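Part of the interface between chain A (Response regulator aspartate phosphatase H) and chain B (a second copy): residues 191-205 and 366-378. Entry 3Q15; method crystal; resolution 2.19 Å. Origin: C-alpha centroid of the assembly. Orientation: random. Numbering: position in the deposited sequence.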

# COMPACT_ATOMS: atom_id res chain seq x y z
N ASN A 191 4.56 13.37 3.71
CA ASN A 191 4.43 12.02 4.25
C ASN A 191 4.97 11.91 5.67
O ASN A 191 4.33 11.33 6.55
CB ASN A 191 5.12 11.00 3.33
CG ASN A 191 4.33 10.74 2.06
OD1 ASN A 191 3.15 11.09 1.97
ND2 ASN A 191 4.97 10.11 1.08
N TYR A 192 6.15 12.47 5.89
CA TYR A 192 6.72 12.52 7.23
C TYR A 192 5.79 13.24 8.20
O TYR A 192 5.64 12.82 9.34
CB TYR A 192 8.09 13.19 7.22
CG TYR A 192 9.21 12.24 6.84
CD1 TYR A 192 9.44 11.09 7.58
CD2 TYR A 192 10.03 12.51 5.76
CE1 TYR A 192 10.46 10.23 7.25
CE2 TYR A 192 11.06 11.65 5.42
CZ TYR A 192 11.27 10.51 6.17
OH TYR A 192 12.28 9.64 5.84
N ASP A 193 5.17 14.32 7.72
CA ASP A 193 4.22 15.08 8.53
C ASP A 193 3.09 14.19 9.05
O ASP A 193 2.65 14.36 10.18
CB ASP A 193 3.65 16.26 7.73
CG ASP A 193 4.66 17.37 7.51
OD1 ASP A 193 5.73 17.35 8.16
OD2 ASP A 193 4.38 18.27 6.69
N ASP A 194 2.65 13.23 8.23
CA ASP A 194 1.59 12.31 8.63
C ASP A 194 1.95 11.53 9.89
O ASP A 194 1.07 11.12 10.64
CB ASP A 194 1.26 11.33 7.50
CG ASP A 194 0.32 11.92 6.46
OD1 ASP A 194 -0.25 13.00 6.72
OD2 ASP A 194 0.13 11.29 5.40
N PHE A 195 3.24 11.33 10.12
CA PHE A 195 3.69 10.62 11.31
C PHE A 195 4.20 11.59 12.37
O PHE A 195 4.82 11.19 13.35
CB PHE A 195 4.79 9.61 10.95
CG PHE A 195 4.35 8.57 9.97
CD1 PHE A 195 3.55 7.51 10.37
CD2 PHE A 195 4.74 8.64 8.64
CE1 PHE A 195 3.14 6.55 9.46
CE2 PHE A 195 4.34 7.68 7.73
CZ PHE A 195 3.54 6.63 8.14
N LYS A 196 3.92 12.87 12.15
CA LYS A 196 4.33 13.93 13.08
C LYS A 196 5.84 14.05 13.20
O LYS A 196 6.35 14.52 14.21
CB LYS A 196 3.72 13.72 14.47
CG LYS A 196 2.24 13.39 14.47
CD LYS A 196 1.42 14.49 13.83
CE LYS A 196 -0.06 14.15 13.88
NZ LYS A 196 -0.90 15.20 13.25
N HIS A 197 6.56 13.61 12.17
CA HIS A 197 8.01 13.73 12.18
C HIS A 197 8.46 14.93 11.36
O HIS A 197 9.14 14.80 10.35
CB HIS A 197 8.67 12.45 11.65
CG HIS A 197 8.85 11.40 12.70
ND1 HIS A 197 8.12 10.23 12.71
CD2 HIS A 197 9.68 11.34 13.77
CE1 HIS A 197 8.50 9.49 13.74
NE2 HIS A 197 9.44 10.14 14.40
N TYR A 198 8.08 16.11 11.83
CA TYR A 198 8.40 17.35 11.13
C TYR A 198 9.91 17.53 10.99
O TYR A 198 10.38 18.08 9.99
CB TYR A 198 7.78 18.54 11.87
CG TYR A 198 6.36 18.28 12.32
CD1 TYR A 198 5.32 18.24 11.40
CD2 TYR A 198 6.06 18.07 13.66
CE1 TYR A 198 4.01 18.01 11.80
CE2 TYR A 198 4.76 17.83 14.07
CZ TYR A 198 3.74 17.80 13.14
OH TYR A 198 2.45 17.57 13.55
N ASP A 199 10.66 17.07 11.97
CA ASP A 199 12.11 17.17 11.91
C ASP A 199 12.68 16.35 10.75
O ASP A 199 13.71 16.72 10.18
CB ASP A 199 12.75 16.74 13.24
CG ASP A 199 12.37 15.33 13.65
OD1 ASP A 199 13.25 14.60 14.14
OD2 ASP A 199 11.19 14.96 13.50
N LYS A 200 12.01 15.27 10.38
CA LYS A 200 12.46 14.47 9.24
C LYS A 200 12.07 15.13 7.93
O LYS A 200 12.77 14.99 6.93
CB LYS A 200 11.89 13.05 9.32
CG LYS A 200 12.51 12.21 10.42
CD LYS A 200 11.82 10.87 10.54
CE LYS A 200 12.39 10.06 11.69
NZ LYS A 200 11.69 8.75 11.82
N ALA A 201 10.96 15.85 7.93
CA ALA A 201 10.50 16.55 6.74
C ALA A 201 11.39 17.74 6.39
O ALA A 201 11.61 18.04 5.21
CB ALA A 201 9.07 17.01 6.93
N LEU A 202 11.91 18.40 7.42
CA LEU A 202 12.61 19.67 7.24
C LEU A 202 13.77 19.61 6.24
O LEU A 202 13.88 20.48 5.38
CB LEU A 202 13.08 20.22 8.59
CG LEU A 202 13.76 21.60 8.54
CD1 LEU A 202 12.82 22.65 7.97
CD2 LEU A 202 14.26 22.01 9.92
N PRO A 203 14.63 18.58 6.34
CA PRO A 203 15.75 18.52 5.40
C PRO A 203 15.28 18.53 3.95
O PRO A 203 15.89 19.19 3.11
CB PRO A 203 16.42 17.17 5.73
CG PRO A 203 16.06 16.92 7.15
CD PRO A 203 14.67 17.48 7.32
N HIS A 204 14.20 17.81 3.65
CA HIS A 204 13.69 17.76 2.29
C HIS A 204 13.12 19.10 1.85
O HIS A 204 13.28 19.51 0.70
CB HIS A 204 12.65 16.64 2.15
CG HIS A 204 13.18 15.29 2.51
ND1 HIS A 204 14.03 14.58 1.69
CD2 HIS A 204 13.01 14.54 3.62
CE1 HIS A 204 14.34 13.44 2.27
NE2 HIS A 204 13.74 13.39 3.44
N LEU A 205 12.46 19.80 2.78
CA LEU A 205 11.94 21.12 2.48
C LEU A 205 13.07 22.10 2.20
O LEU A 205 12.94 22.99 1.35
CB LEU A 205 11.05 21.63 3.62
CG LEU A 205 9.77 20.83 3.87
CD1 LEU A 205 8.96 21.45 5.00
CD2 LEU A 205 8.93 20.73 2.60
N GLN B 366 -1.92 9.39 20.99
CA GLN B 366 -2.16 9.27 19.55
C GLN B 366 -0.93 9.66 18.74
O GLN B 366 -0.55 8.98 17.79
CB GLN B 366 -3.36 10.12 19.13
CG GLN B 366 -4.70 9.62 19.65
CD GLN B 366 -5.86 10.51 19.23
OE1 GLN B 366 -5.66 11.66 18.84
NE2 GLN B 366 -7.07 9.97 19.30
N GLU B 367 -0.32 10.78 19.11
CA GLU B 367 0.87 11.25 18.41
C GLU B 367 2.08 10.34 18.66
O GLU B 367 2.90 10.15 17.77
CB GLU B 367 1.20 12.71 18.75
CG GLU B 367 0.22 13.70 18.15
CD GLU B 367 0.79 15.10 18.00
OE1 GLU B 367 -0.01 16.04 17.78
OE2 GLU B 367 2.03 15.25 18.08
N ASP B 368 2.17 9.79 19.86
CA ASP B 368 3.27 8.89 20.20
C ASP B 368 3.17 7.58 19.41
O ASP B 368 4.18 6.99 19.03
CB ASP B 368 3.31 8.61 21.70
CG ASP B 368 3.76 9.82 22.51
OD1 ASP B 368 4.49 10.67 21.95
OD2 ASP B 368 3.38 9.91 23.69
N ILE B 369 1.94 7.14 19.17
CA ILE B 369 1.72 5.95 18.35
C ILE B 369 2.20 6.20 16.92
O ILE B 369 2.98 5.43 16.37
CB ILE B 369 0.23 5.55 18.34
CG1 ILE B 369 -0.21 5.12 19.74
CG2 ILE B 369 -0.03 4.42 17.35
CD1 ILE B 369 -1.67 4.71 19.82
N LEU B 370 1.73 7.29 16.33
CA LEU B 370 2.12 7.66 14.98
C LEU B 370 3.64 7.76 14.82
O LEU B 370 4.19 7.27 13.84
CB LEU B 370 1.45 8.97 14.56
CG LEU B 370 -0.01 8.84 14.14
CD1 LEU B 370 -0.66 10.20 13.97
CD2 LEU B 370 -0.12 8.01 12.87
N LYS B 371 4.31 8.41 15.77
CA LYS B 371 5.76 8.57 15.69
C LYS B 371 6.47 7.22 15.71
O LYS B 371 7.48 7.03 15.03
CB LYS B 371 6.28 9.46 16.83
CG LYS B 371 5.84 10.91 16.75
CD LYS B 371 6.65 11.77 17.70
CE LYS B 371 6.41 13.25 17.47
NZ LYS B 371 7.26 14.09 18.37
N GLY B 372 5.95 6.29 16.49
CA GLY B 372 6.54 4.97 16.58
C GLY B 372 6.35 4.14 15.33
O GLY B 372 6.98 3.10 15.16
N GLU B 373 5.47 4.60 14.44
CA GLU B 373 5.17 3.88 13.20
C GLU B 373 6.17 4.22 12.10
O GLU B 373 6.26 3.52 11.10
CB GLU B 373 3.75 4.19 12.71
CG GLU B 373 2.63 3.84 13.68
CD GLU B 373 1.25 4.18 13.12
OE1 GLU B 373 0.28 4.21 13.91
OE2 GLU B 373 1.12 4.41 11.90
N CYS B 374 6.91 5.32 12.28
CA CYS B 374 7.85 5.78 11.28
C CYS B 374 9.24 5.95 11.87
O CYS B 374 9.54 6.97 12.50
CB CYS B 374 7.37 7.10 10.68
SG CYS B 374 8.45 7.81 9.42
N LEU B 375 10.09 4.95 11.68
CA LEU B 375 11.43 4.97 12.26
C LEU B 375 12.52 5.22 11.23
O LEU B 375 13.66 5.49 11.59
CB LEU B 375 11.71 3.67 13.02
CG LEU B 375 10.73 3.34 14.15
CD1 LEU B 375 11.09 2.01 14.80
CD2 LEU B 375 10.70 4.46 15.18
N TYR B 376 12.17 5.15 9.95
CA TYR B 376 13.16 5.39 8.90
C TYR B 376 13.46 6.88 8.73
O TYR B 376 12.79 7.73 9.33
CB TYR B 376 12.72 4.77 7.57
CG TYR B 376 11.30 5.08 7.18
CD1 TYR B 376 10.96 6.30 6.60
CD2 TYR B 376 10.29 4.15 7.36
CE1 TYR B 376 9.65 6.58 6.22
CE2 TYR B 376 8.98 4.42 6.99
CZ TYR B 376 8.67 5.63 6.42
OH TYR B 376 7.37 5.90 6.06
N ALA B 377 14.45 7.19 7.91
CA ALA B 377 14.88 8.58 7.76
C ALA B 377 15.47 8.89 6.39
O ALA B 377 16.53 9.51 6.30
CB ALA B 377 15.87 8.95 8.87
N TYR B 378 14.80 8.47 5.33
CA TYR B 378 15.21 8.84 3.98
C TYR B 378 15.20 10.36 3.85
O TYR B 378 16.03 10.94 3.15
CB TYR B 378 14.26 8.24 2.94
CG TYR B 378 14.01 6.76 3.10
CD1 TYR B 378 12.82 6.30 3.65
CD2 TYR B 378 14.95 5.83 2.67
CE1 TYR B 378 12.58 4.94 3.79
CE2 TYR B 378 14.71 4.48 2.80
CZ TYR B 378 13.53 4.04 3.36
OH TYR B 378 13.30 2.69 3.50
OXT TYR B 378 14.34 11.03 4.43
O HOH W 1 14.54 12.60 6.85

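The chain end of B is itself a binding group here: one oxygen of the terminal carboxylate, B:Tyr378 OXT, collects three donors. A:His204 NE2 gives B:Tyr378 OXT a short hydrogen bond of 2.6 Å, A:Tyr192 OH another of 2.9 Å, and a water donates to B:Tyr378 OXT at 2.9 Å while also donating to A:Lys200 O at 3.0 Å. An anionic oxygen can accept this many. Two donors are A:Tyr192 and A:His204, one in each helical segment, and the third is the water, so the terminus is tied to both segments at once.

Those segments are separated by a turn at A:Phe195 to A:His197, with A:His197 at the N-cap position of the second. The turn sits against the last part of the B helix, where the CA atoms of A:Phe195 and B:Leu370 come within 5.0 Å. Beyond the helix, chain B runs on as an irregular tail beside A:Lys200, which points its CA-to-CB bond toward it. With chi2 to chi4 all t, the lysine reaches the tail backbone, and A:Lys200 NZ donates to B:Tyr376 O at 2.9 Å; a main-chain carbonyl thus serves as the partner of a charged amine.

B:Cys374 is a small side chain packed among the chain A rings. B:Cys374 CB lies over the face of A:Phe195, 3.8 Å from the ring centroid, a CH-pi contact, while B:Cys374 SG meets the edge of A:Tyr192, 3.8 Å from A:Tyr192 CE1. A:Phe195 also has B:Leu370 O at its edge, 3.5 Å from A:Phe195 CD1, where the ring hydrogens are slightly positive.

At the outer part of the turn, long side chains work through their methylenes. B:Lys371 lays its CG over a face of A:His197, and A:Lys196 CE packs 4.0 Å from B:Leu370 CD1. The rule is economical: a small side chain against aromatic rings, with one backbone carbonyl and the chain terminus of B accepting hydrogen bonds from chain A.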